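Local coordinates for nitrate regulatory protein (Klebsiella oxytoca, PDB 4AKK), which senses nitrate and nitrite and binds the leader RNA of the nasF operon to bring about transcription antitermination, at residues F249-R263 and W282-V296. Numbering follows the deposited sequence.
Sequences FAEQCQASLEIEQLR and WFCAQTQRLEQLRGV
Ile-259 is the knob of this contact, set into a hole on helix 277-312 made by Trp-282, Ala-285, Gln-286 and Arg-289. Its CG2 branch meets Gln-286 NE2 at 3.5 Å, while CD1, at the end of the other branch, lies against Arg-289 CD (3.7 Å), the two side chains crossing at about a right angle. With CG anti to the backbone N (chi1 -178°), Arg-289 runs past the knob to Gln-286; its NH1 donates within the guanidinium plane to a lone pair of Gln-286 OE1 (3.0 Å). The Arg-263 and Arg-289 guanidinium planes stand 76° apart, NH2 to NH2 at 3.4 Å; Glu-202 forms salt bridges with both arginines, which probably offsets their like charge. Leu-262 and Trp-282 run alongside each other, pointing opposite ways, with Leu-262 CB 3.5 Å from Trp-282 CE3 at the indole edge, whereas Gln-286 NE2 lies over one indole face near its rim.

Where helix 243-252 ends, Gln-292, bent at chi2, sends NE2 almost straight into Gln-252 O (2.9 Å, 176° at the hydrogen). A water links Gln-252 OE1 to Gln-292 O. Beside this polar pair, Cys-253 SG packs on Val-296 CG2 (3.8 Å) and Leu-293 CD2, the latter also touching the Phe-249 ring at its edge.

Within the all-helical NIT domain, helices 243-252 and 257-267 thus pack on helix 277-312, with 257-263 running nearer antiparallel than parallel to 282-296. Helix 180-212 supplies Glu-202 and the Arg-203 carbonyl that accepts from Trp-282 NE1; helix 217-240 adds Gln-230, bonded to Arg-289, and Phe-234 against Leu-293.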
ATOM      1  N   PHE A 249      -9.606 -23.258  -9.468  1.00 45.92           N
ATOM      2  CA  PHE A 249     -10.446 -22.066  -9.529  1.00 44.04           C
ATOM      3  C   PHE A 249     -10.963 -21.842 -10.947  1.00 46.20           C
ATOM      4  O   PHE A 249     -12.131 -21.531 -11.153  1.00 46.96           O
ATOM      5  CB  PHE A 249      -9.626 -20.849  -9.064  1.00 42.70           C
ATOM      6  CG  PHE A 249     -10.377 -19.539  -9.090  1.00 40.32           C
ATOM      7  CD1 PHE A 249     -11.504 -19.349  -8.300  1.00 40.59           C
ATOM      8  CD2 PHE A 249      -9.924 -18.480  -9.866  1.00 45.30           C
ATOM      9  CE1 PHE A 249     -12.182 -18.135  -8.304  1.00 38.23           C
ATOM     10  CE2 PHE A 249     -10.590 -17.266  -9.880  1.00 45.73           C
ATOM     11  CZ  PHE A 249     -11.729 -17.090  -9.094  1.00 41.72           C
ATOM     12  N   ALA A 250     -10.083 -21.997 -11.927  1.00 48.20           N
ATOM     13  CA  ALA A 250     -10.447 -21.724 -13.311  1.00 49.99           C
ATOM     14  C   ALA A 250     -11.469 -22.736 -13.800  1.00 51.04           C
ATOM     15  O   ALA A 250     -12.334 -22.417 -14.616  1.00 50.41           O
ATOM     16  CB  ALA A 250      -9.209 -21.741 -14.196  1.00 49.92           C
ATOM     17  N   GLU A 251     -11.362 -23.958 -13.287  1.00 47.71           N
ATOM     18  CA  GLU A 251     -12.261 -25.039 -13.678  1.00 57.38           C
ATOM     19  C   GLU A 251     -13.579 -25.025 -12.891  1.00 54.83           C
ATOM     20  O   GLU A 251     -14.654 -25.172 -13.474  1.00 57.49           O
ATOM     21  CB  GLU A 251     -11.555 -26.392 -13.522  1.00 57.94           C
ATOM     22  CG  GLU A 251     -10.229 -26.497 -14.290  1.00 64.81           C
ATOM     23  CD  GLU A 251      -9.476 -27.802 -14.023  1.00 75.92           C
ATOM     24  OE1 GLU A 251      -9.397 -28.224 -12.847  1.00 72.29           O
ATOM     25  OE2 GLU A 251      -8.956 -28.401 -14.992  1.00 75.74           O
ATOM     26  N   GLN A 252     -13.491 -24.837 -11.576  1.00 49.84           N
ATOM     27  CA  GLN A 252     -14.661 -24.913 -10.693  1.00 51.47           C
ATOM     28  C   GLN A 252     -15.517 -23.642 -10.640  1.00 49.71           C
ATOM     29  O   GLN A 252     -16.704 -23.706 -10.338  1.00 49.94           O
ATOM     30  CB  GLN A 252     -14.235 -25.276  -9.266  1.00 51.94           C
ATOM     31  CG  GLN A 252     -13.681 -26.678  -9.106  1.00 52.95           C
ATOM     32  CD  GLN A 252     -14.772 -27.727  -9.013  1.00 69.26           C
ATOM     33  OE1 GLN A 252     -15.499 -27.799  -8.017  1.00 74.30           O
ATOM     34  NE2 GLN A 252     -14.889 -28.555 -10.049  1.00 63.63           N
ATOM     35  N   CYS A 253     -14.922 -22.490 -10.919  1.00 49.97           N
ATOM     36  CA  CYS A 253     -15.620 -21.229 -10.695  1.00 45.96           C
ATOM     37  C   CYS A 253     -15.738 -20.389 -11.951  1.00 47.79           C
ATOM     38  O   CYS A 253     -15.518 -19.181 -11.920  1.00 43.76           O
ATOM     39  CB  CYS A 253     -14.915 -20.428  -9.609  1.00 36.09           C
ATOM     40  SG  CYS A 253     -14.717 -21.323  -8.062  1.00 42.25           S
ATOM     41  N   GLN A 254     -16.093 -21.039 -13.052  1.00 44.47           N
ATOM     42  CA  GLN A 254     -16.237 -20.364 -14.335  1.00 47.68           C
ATOM     43  C   GLN A 254     -17.336 -19.305 -14.314  1.00 49.26           C
ATOM     44  O   GLN A 254     -18.289 -19.392 -13.534  1.00 46.44           O
ATOM     45  CB  GLN A 254     -16.505 -21.393 -15.434  1.00 51.44           C
ATOM     46  CG  GLN A 254     -15.494 -22.534 -15.433  1.00 53.02           C
ATOM     47  CD  GLN A 254     -15.788 -23.584 -16.489  1.00 60.45           C
ATOM     48  OE1 GLN A 254     -16.233 -23.263 -17.592  1.00 63.66           O
ATOM     49  NE2 GLN A 254     -15.541 -24.846 -16.154  1.00 51.54           N
ATOM     50  N   ALA A 255     -17.188 -18.300 -15.173  1.00 51.51           N
ATOM     51  CA  ALA A 255     -18.162 -17.221 -15.278  1.00 50.29           C
ATOM     52  C   ALA A 255     -19.568 -17.762 -15.562  1.00 52.22           C
ATOM     53  O   ALA A 255     -19.727 -18.783 -16.239  1.00 46.65           O
ATOM     54  CB  ALA A 255     -17.743 -16.237 -16.356  1.00 51.14           C
ATOM     55  N   SER A 256     -20.578 -17.075 -15.032  1.00 46.19           N
ATOM     56  CA  SER A 256     -21.976 -17.456 -15.235  1.00 40.06           C
ATOM     57  C   SER A 256     -22.662 -16.516 -16.206  1.00 44.87           C
ATOM     58  O   SER A 256     -22.724 -15.305 -15.977  1.00 41.38           O
ATOM     59  CB  SER A 256     -22.740 -17.428 -13.911  1.00 41.93           C
ATOM     60  OG  SER A 256     -24.145 -17.384 -14.134  1.00 42.35           O
ATOM     61  N   LEU A 257     -23.193 -17.079 -17.283  1.00 40.97           N
ATOM     62  CA  LEU A 257     -23.921 -16.301 -18.283  1.00 46.43           C
ATOM     63  C   LEU A 257     -25.203 -15.692 -17.686  1.00 42.15           C
ATOM     64  O   LEU A 257     -25.573 -14.541 -17.971  1.00 38.67           O
ATOM     65  CB  LEU A 257     -24.253 -17.202 -19.483  1.00 45.71           C
ATOM     66  CG  LEU A 257     -24.635 -16.547 -20.810  1.00 49.89           C
ATOM     67  CD1 LEU A 257     -26.129 -16.438 -20.929  1.00 53.45           C
ATOM     68  CD2 LEU A 257     -23.981 -15.173 -20.951  1.00 44.85           C
ATOM     69  N   GLU A 258     -25.882 -16.466 -16.853  1.00 42.92           N
ATOM     70  CA  GLU A 258     -27.113 -15.978 -16.253  1.00 40.96           C
ATOM     71  C   GLU A 258     -26.832 -14.780 -15.339  1.00 38.04           C
ATOM     72  O   GLU A 258     -27.488 -13.751 -15.450  1.00 37.67           O
ATOM     73  CB  GLU A 258     -27.836 -17.084 -15.484  1.00 42.05           C
ATOM     74  CG  GLU A 258     -29.224 -16.672 -15.022  1.00 46.39           C
ATOM     75  CD  GLU A 258     -29.982 -17.801 -14.347  1.00 52.00           C
ATOM     76  OE1 GLU A 258     -29.331 -18.761 -13.887  1.00 50.89           O
ATOM     77  OE2 GLU A 258     -31.228 -17.719 -14.269  1.00 51.69           O
ATOM     78  N   ILE A 259     -25.850 -14.910 -14.451  1.00 38.77           N
ATOM     79  CA  ILE A 259     -25.446 -13.786 -13.602  1.00 39.44           C
ATOM     80  C   ILE A 259     -25.007 -12.578 -14.430  1.00 35.74           C
ATOM     81  O   ILE A 259     -25.366 -11.443 -14.133  1.00 35.55           O
ATOM     82  CB  ILE A 259     -24.332 -14.176 -12.623  1.00 33.52           C
ATOM     83  CG1 ILE A 259     -24.883 -15.173 -11.597  1.00 31.34           C
ATOM     84  CG2 ILE A 259     -23.774 -12.920 -11.936  1.00 35.60           C
ATOM     85  CD1 ILE A 259     -23.845 -15.792 -10.670  1.00 31.20           C
ATOM     86  N   GLU A 260     -24.238 -12.824 -15.481  1.00 38.87           N
ATOM     87  CA  GLU A 260     -23.792 -11.737 -16.331  1.00 41.78           C
ATOM     88  C   GLU A 260     -24.949 -10.993 -16.990  1.00 37.08           C
ATOM     89  O   GLU A 260     -24.939  -9.765 -17.069  1.00 42.37           O
ATOM     90  CB  GLU A 260     -22.780 -12.233 -17.365  1.00 46.09           C
ATOM     91  CG  GLU A 260     -21.349 -12.229 -16.844  1.00 47.82           C
ATOM     92  CD  GLU A 260     -20.389 -13.008 -17.732  1.00 56.39           C
ATOM     93  OE1 GLU A 260     -20.815 -13.474 -18.813  1.00 52.37           O
ATOM     94  OE2 GLU A 260     -19.208 -13.156 -17.345  1.00 55.97           O
ATOM     95  N   GLN A 261     -25.952 -11.732 -17.450  1.00 39.89           N
ATOM     96  CA  GLN A 261     -27.128 -11.108 -18.062  1.00 45.74           C
ATOM     97  C   GLN A 261     -27.930 -10.304 -17.052  1.00 37.35           C
ATOM     98  O   GLN A 261     -28.417  -9.209 -17.349  1.00 31.90           O
ATOM     99  CB  GLN A 261     -28.041 -12.164 -18.674  1.00 40.36           C
ATOM    100  CG  GLN A 261     -27.405 -12.958 -19.795  1.00 44.60           C
ATOM    101  CD  GLN A 261     -28.288 -14.125 -20.231  1.00 52.13           C
ATOM    102  OE1 GLN A 261     -28.951 -14.757 -19.407  1.00 53.63           O
ATOM    103  NE2 GLN A 261     -28.299 -14.412 -21.528  1.00 39.91           N
ATOM    104  N   LEU A 262     -28.097 -10.872 -15.862  1.00 33.61           N
ATOM    105  CA  LEU A 262     -28.839 -10.181 -14.812  1.00 36.21           C
ATOM    106  C   LEU A 262     -28.094  -8.923 -14.332  1.00 33.54           C
ATOM    107  O   LEU A 262     -28.715  -7.935 -13.968  1.00 34.57           O
ATOM    108  CB  LEU A 262     -29.153 -11.136 -13.655  1.00 33.30           C
ATOM    109  CG  LEU A 262     -30.186 -12.226 -14.007  1.00 39.15           C
ATOM    110  CD1 LEU A 262     -30.334 -13.276 -12.904  1.00 32.16           C
ATOM    111  CD2 LEU A 262     -31.518 -11.583 -14.305  1.00 36.35           C
ATOM    112  N   ARG A 263     -26.765  -8.953 -14.353  1.00 38.01           N
ATOM    113  CA  ARG A 263     -25.995  -7.766 -13.983  1.00 34.79           C
ATOM    114  C   ARG A 263     -26.302  -6.646 -14.971  1.00 34.57           C
ATOM    115  O   ARG A 263     -26.543  -5.499 -14.585  1.00 35.33           O
ATOM    116  CB  ARG A 263     -24.497  -8.062 -13.975  1.00 30.73           C
ATOM    117  CG  ARG A 263     -23.984  -8.863 -12.779  1.00 30.51           C
ATOM    118  CD  ARG A 263     -22.510  -9.183 -13.016  1.00 31.40           C
ATOM    119  NE  ARG A 263     -21.840  -9.761 -11.857  1.00 33.92           N
ATOM    120  CZ  ARG A 263     -20.567 -10.149 -11.857  1.00 36.50           C
ATOM    121  NH1 ARG A 263     -19.828 -10.019 -12.953  1.00 39.55           N
ATOM    122  NH2 ARG A 263     -20.026 -10.669 -10.760  1.00 37.89           N
ATOM    123  N   TRP A 282     -31.901 -14.722  -9.370  1.00 35.69           N
ATOM    124  CA  TRP A 282     -30.626 -14.083  -9.064  1.00 35.75           C
ATOM    125  C   TRP A 282     -29.995 -14.737  -7.843  1.00 30.68           C
ATOM    126  O   TRP A 282     -28.850 -15.184  -7.882  1.00 33.29           O
ATOM    127  CB  TRP A 282     -30.866 -12.593  -8.799  1.00 30.67           C
ATOM    128  CG  TRP A 282     -29.699 -11.859  -8.191  1.00 34.39           C
ATOM    129  CD1 TRP A 282     -29.496 -11.581  -6.869  1.00 30.32           C
ATOM    130  CD2 TRP A 282     -28.594 -11.287  -8.893  1.00 30.46           C
ATOM    131  NE1 TRP A 282     -28.331 -10.874  -6.704  1.00 33.02           N
ATOM    132  CE2 TRP A 282     -27.758 -10.679  -7.933  1.00 33.36           C
ATOM    133  CE3 TRP A 282     -28.232 -11.222 -10.244  1.00 31.87           C
ATOM    134  CZ2 TRP A 282     -26.584 -10.021  -8.279  1.00 33.34           C
ATOM    135  CZ3 TRP A 282     -27.060 -10.568 -10.587  1.00 39.56           C
ATOM    136  CH2 TRP A 282     -26.250  -9.976  -9.607  1.00 38.68           C
ATOM    137  N   PHE A 283     -30.758 -14.801  -6.762  1.00 32.20           N
ATOM    138  CA  PHE A 283     -30.248 -15.326  -5.501  1.00 37.02           C
ATOM    139  C   PHE A 283     -29.695 -16.745  -5.665  1.00 34.70           C
ATOM    140  O   PHE A 283     -28.594 -17.060  -5.206  1.00 34.89           O
ATOM    141  CB  PHE A 283     -31.347 -15.301  -4.424  1.00 30.58           C
ATOM    142  CG  PHE A 283     -30.870 -15.761  -3.073  1.00 34.47           C
ATOM    143  CD1 PHE A 283     -30.275 -14.867  -2.190  1.00 31.23           C
ATOM    144  CD2 PHE A 283     -30.995 -17.087  -2.691  1.00 33.39           C
ATOM    145  CE1 PHE A 283     -29.834 -15.286  -0.944  1.00 29.92           C
ATOM    146  CE2 PHE A 283     -30.551 -17.516  -1.448  1.00 32.89           C
ATOM    147  CZ  PHE A 283     -29.965 -16.615  -0.577  1.00 35.71           C
ATOM    148  N   CYS A 284     -30.461 -17.593  -6.344  1.00 36.30           N
ATOM    149  CA  CYS A 284     -30.094 -18.996  -6.485  1.00 35.45           C
ATOM    150  C   CYS A 284     -28.854 -19.164  -7.332  1.00 34.95           C
ATOM    151  O   CYS A 284     -27.943 -19.907  -6.957  1.00 32.85           O
ATOM    152  CB  CYS A 284     -31.261 -19.817  -7.051  1.00 34.69           C
ATOM    153  SG  CYS A 284     -32.627 -19.984  -5.855  1.00 49.45           S
ATOM    154  N   ALA A 285     -28.813 -18.473  -8.468  1.00 31.20           N
ATOM    155  CA  ALA A 285     -27.609 -18.488  -9.287  1.00 31.96           C
ATOM    156  C   ALA A 285     -26.393 -18.040  -8.473  1.00 33.14           C
ATOM    157  O   ALA A 285     -25.328 -18.653  -8.556  1.00 32.41           O
ATOM    158  CB  ALA A 285     -27.787 -17.617 -10.524  1.00 37.07           C
ATOM    159  N   GLN A 286     -26.548 -16.975  -7.687  1.00 35.46           N
ATOM    160  CA  GLN A 286     -25.418 -16.431  -6.918  1.00 32.83           C
ATOM    161  C   GLN A 286     -25.025 -17.396  -5.807  1.00 32.86           C
ATOM    162  O   GLN A 286     -23.859 -17.556  -5.498  1.00 30.41           O
ATOM    163  CB  GLN A 286     -25.779 -15.076  -6.294  1.00 31.86           C
ATOM    164  CG  GLN A 286     -25.943 -13.954  -7.288  1.00 33.21           C
ATOM    165  CD  GLN A 286     -24.613 -13.414  -7.783  1.00 33.84           C
ATOM    166  OE1 GLN A 286     -23.547 -13.912  -7.412  1.00 31.98           O
ATOM    167  NE2 GLN A 286     -24.669 -12.387  -8.632  1.00 31.82           N
ATOM    168  N   THR A 287     -26.014 -18.036  -5.199  1.00 31.91           N
ATOM    169  CA  THR A 287     -25.725 -18.983  -4.132  1.00 34.03           C
ATOM    170  C   THR A 287     -24.931 -20.199  -4.640  1.00 39.06           C
ATOM    171  O   THR A 287     -24.084 -20.730  -3.923  1.00 37.96           O
ATOM    172  CB  THR A 287     -27.006 -19.446  -3.461  1.00 34.26           C
ATOM    173  OG1 THR A 287     -27.710 -18.301  -2.975  1.00 34.17           O
ATOM    174  CG2 THR A 287     -26.702 -20.411  -2.307  1.00 35.35           C
ATOM    175  N   GLN A 288     -25.196 -20.633  -5.869  1.00 35.00           N
ATOM    176  CA  GLN A 288     -24.441 -21.753  -6.445  1.00 33.48           C
ATOM    177  C   GLN A 288     -23.006 -21.311  -6.724  1.00 35.28           C
ATOM    178  O   GLN A 288     -22.035 -22.052  -6.514  1.00 30.72           O
ATOM    179  CB  GLN A 288     -25.084 -22.246  -7.739  1.00 33.78           C
ATOM    180  CG  GLN A 288     -24.200 -23.263  -8.489  1.00 47.41           C
ATOM    181  CD  GLN A 288     -24.934 -23.999  -9.601  1.00 60.96           C
ATOM    182  OE1 GLN A 288     -25.259 -25.181  -9.466  1.00 62.09           O
ATOM    183  NE2 GLN A 288     -25.196 -23.306 -10.704  1.00 57.47           N
ATOM    184  N   ARG A 289     -22.894 -20.078  -7.197  1.00 36.68           N
ATOM    185  CA  ARG A 289     -21.604 -19.447  -7.421  1.00 35.32           C
ATOM    186  C   ARG A 289     -20.776 -19.388  -6.143  1.00 32.02           C
ATOM    187  O   ARG A 289     -19.598 -19.692  -6.155  1.00 36.64           O
ATOM    188  CB  ARG A 289     -21.819 -18.042  -7.968  1.00 35.31           C
ATOM    189  CG  ARG A 289     -20.555 -17.295  -8.295  1.00 33.86           C
ATOM    190  CD  ARG A 289     -20.886 -15.843  -8.527  1.00 34.22           C
ATOM    191  NE  ARG A 289     -19.701 -15.025  -8.761  1.00 37.26           N
ATOM    192  CZ  ARG A 289     -19.667 -13.709  -8.581  1.00 35.77           C
ATOM    193  NH1 ARG A 289     -20.755 -13.077  -8.145  1.00 31.14           N
ATOM    194  NH2 ARG A 289     -18.552 -13.025  -8.836  1.00 29.51           N
ATOM    195  N   LEU A 290     -21.397 -18.995  -5.041  1.00 33.62           N
ATOM    196  CA  LEU A 290     -20.679 -18.892  -3.771  1.00 32.57           C
ATOM    197  C   LEU A 290     -20.295 -20.260  -3.200  1.00 35.77           C
ATOM    198  O   LEU A 290     -19.234 -20.407  -2.590  1.00 34.09           O
ATOM    199  CB  LEU A 290     -21.505 -18.097  -2.753  1.00 27.64           C
ATOM    200  CG  LEU A 290     -21.654 -16.598  -3.070  1.00 36.44           C
ATOM    201  CD1 LEU A 290     -22.878 -16.008  -2.373  1.00 26.40           C
ATOM    202  CD2 LEU A 290     -20.397 -15.828  -2.683  1.00 29.88           C
ATOM    203  N   GLU A 291     -21.150 -21.264  -3.392  1.00 34.62           N
ATOM    204  CA  GLU A 291     -20.780 -22.627  -2.994  1.00 38.04           C
ATOM    205  C   GLU A 291     -19.606 -23.172  -3.808  1.00 31.58           C
ATOM    206  O   GLU A 291     -18.746 -23.888  -3.282  1.00 33.63           O
ATOM    207  CB  GLU A 291     -21.983 -23.577  -3.033  1.00 36.84           C
ATOM    208  CG  GLU A 291     -22.936 -23.398  -1.844  1.00 45.89           C
ATOM    209  CD  GLU A 291     -22.240 -23.546  -0.486  1.00 50.39           C
ATOM    210  OE1 GLU A 291     -21.498 -24.535  -0.269  1.00 56.50           O
ATOM    211  OE2 GLU A 291     -22.447 -22.673   0.379  1.00 52.56           O
ATOM    212  N   GLN A 292     -19.540 -22.817  -5.086  1.00 30.60           N
ATOM    213  CA  GLN A 292     -18.359 -23.174  -5.877  1.00 33.89           C
ATOM    214  C   GLN A 292     -17.103 -22.490  -5.328  1.00 40.53           C
ATOM    215  O   GLN A 292     -16.050 -23.122  -5.210  1.00 35.02           O
ATOM    216  CB  GLN A 292     -18.556 -22.828  -7.358  1.00 37.36           C
ATOM    217  CG  GLN A 292     -19.626 -23.660  -8.040  1.00 42.26           C
ATOM    218  CD  GLN A 292     -19.313 -25.150  -7.989  1.00 53.06           C
ATOM    219  OE1 GLN A 292     -19.966 -25.912  -7.274  1.00 57.10           O
ATOM    220  NE2 GLN A 292     -18.293 -25.564  -8.730  1.00 54.13           N
ATOM    221  N   LEU A 293     -17.210 -21.203  -4.991  1.00 36.30           N
ATOM    222  CA  LEU A 293     -16.070 -20.494  -4.422  1.00 32.33           C
ATOM    223  C   LEU A 293     -15.662 -21.146  -3.102  1.00 30.85           C
ATOM    224  O   LEU A 293     -14.476 -21.297  -2.821  1.00 34.63           O
ATOM    225  CB  LEU A 293     -16.394 -19.015  -4.202  1.00 33.29           C
ATOM    226  CG  LEU A 293     -16.601 -18.157  -5.455  1.00 40.30           C
ATOM    227  CD1 LEU A 293     -17.304 -16.859  -5.090  1.00 34.39           C
ATOM    228  CD2 LEU A 293     -15.281 -17.875  -6.175  1.00 38.47           C
ATOM    229  N   ARG A 294     -16.650 -21.528  -2.298  1.00 29.42           N
ATOM    230  CA  ARG A 294     -16.386 -22.162  -1.005  1.00 34.89           C
ATOM    231  C   ARG A 294     -15.559 -23.442  -1.176  1.00 34.65           C
ATOM    232  O   ARG A 294     -14.631 -23.695  -0.412  1.00 39.46           O
ATOM    233  CB  ARG A 294     -17.698 -22.457  -0.260  1.00 33.39           C
ATOM    234  CG  ARG A 294     -17.508 -23.161   1.091  1.00 33.83           C
ATOM    235  CD  ARG A 294     -16.576 -22.374   2.015  1.00 37.84           C
ATOM    236  NE  ARG A 294     -16.324 -23.050   3.292  1.00 35.34           N
ATOM    237  CZ  ARG A 294     -15.426 -22.644   4.187  1.00 40.67           C
ATOM    238  NH1 ARG A 294     -14.715 -21.552   3.952  1.00 35.94           N
ATOM    239  NH2 ARG A 294     -15.244 -23.315   5.322  1.00 38.55           N
ATOM    240  N   GLY A 295     -15.887 -24.236  -2.191  1.00 36.53           N
ATOM    241  CA  GLY A 295     -15.143 -25.457  -2.472  1.00 35.89           C
ATOM    242  C   GLY A 295     -13.665 -25.170  -2.633  1.00 39.53           C
ATOM    243  O   GLY A 295     -12.815 -25.812  -2.012  1.00 42.92           O
ATOM    244  N   VAL A 296     -13.353 -24.175  -3.455  1.00 37.38           N
ATOM    245  CA  VAL A 296     -11.971 -23.786  -3.658  1.00 36.83           C
ATOM    246  C   VAL A 296     -11.338 -23.242  -2.378  1.00 41.40           C
ATOM    247  O   VAL A 296     -10.187 -23.549  -2.066  1.00 37.64           O
ATOM    248  CB  VAL A 296     -11.839 -22.752  -4.784  1.00 39.12           C
ATOM    249  CG1 VAL A 296     -10.443 -22.215  -4.814  1.00 29.61           C
ATOM    250  CG2 VAL A 296     -12.190 -23.381  -6.126  1.00 46.55           C
TER
HETATM  251  O   HOH W   1     -15.799 -25.910  -6.020  1.00 43.13           O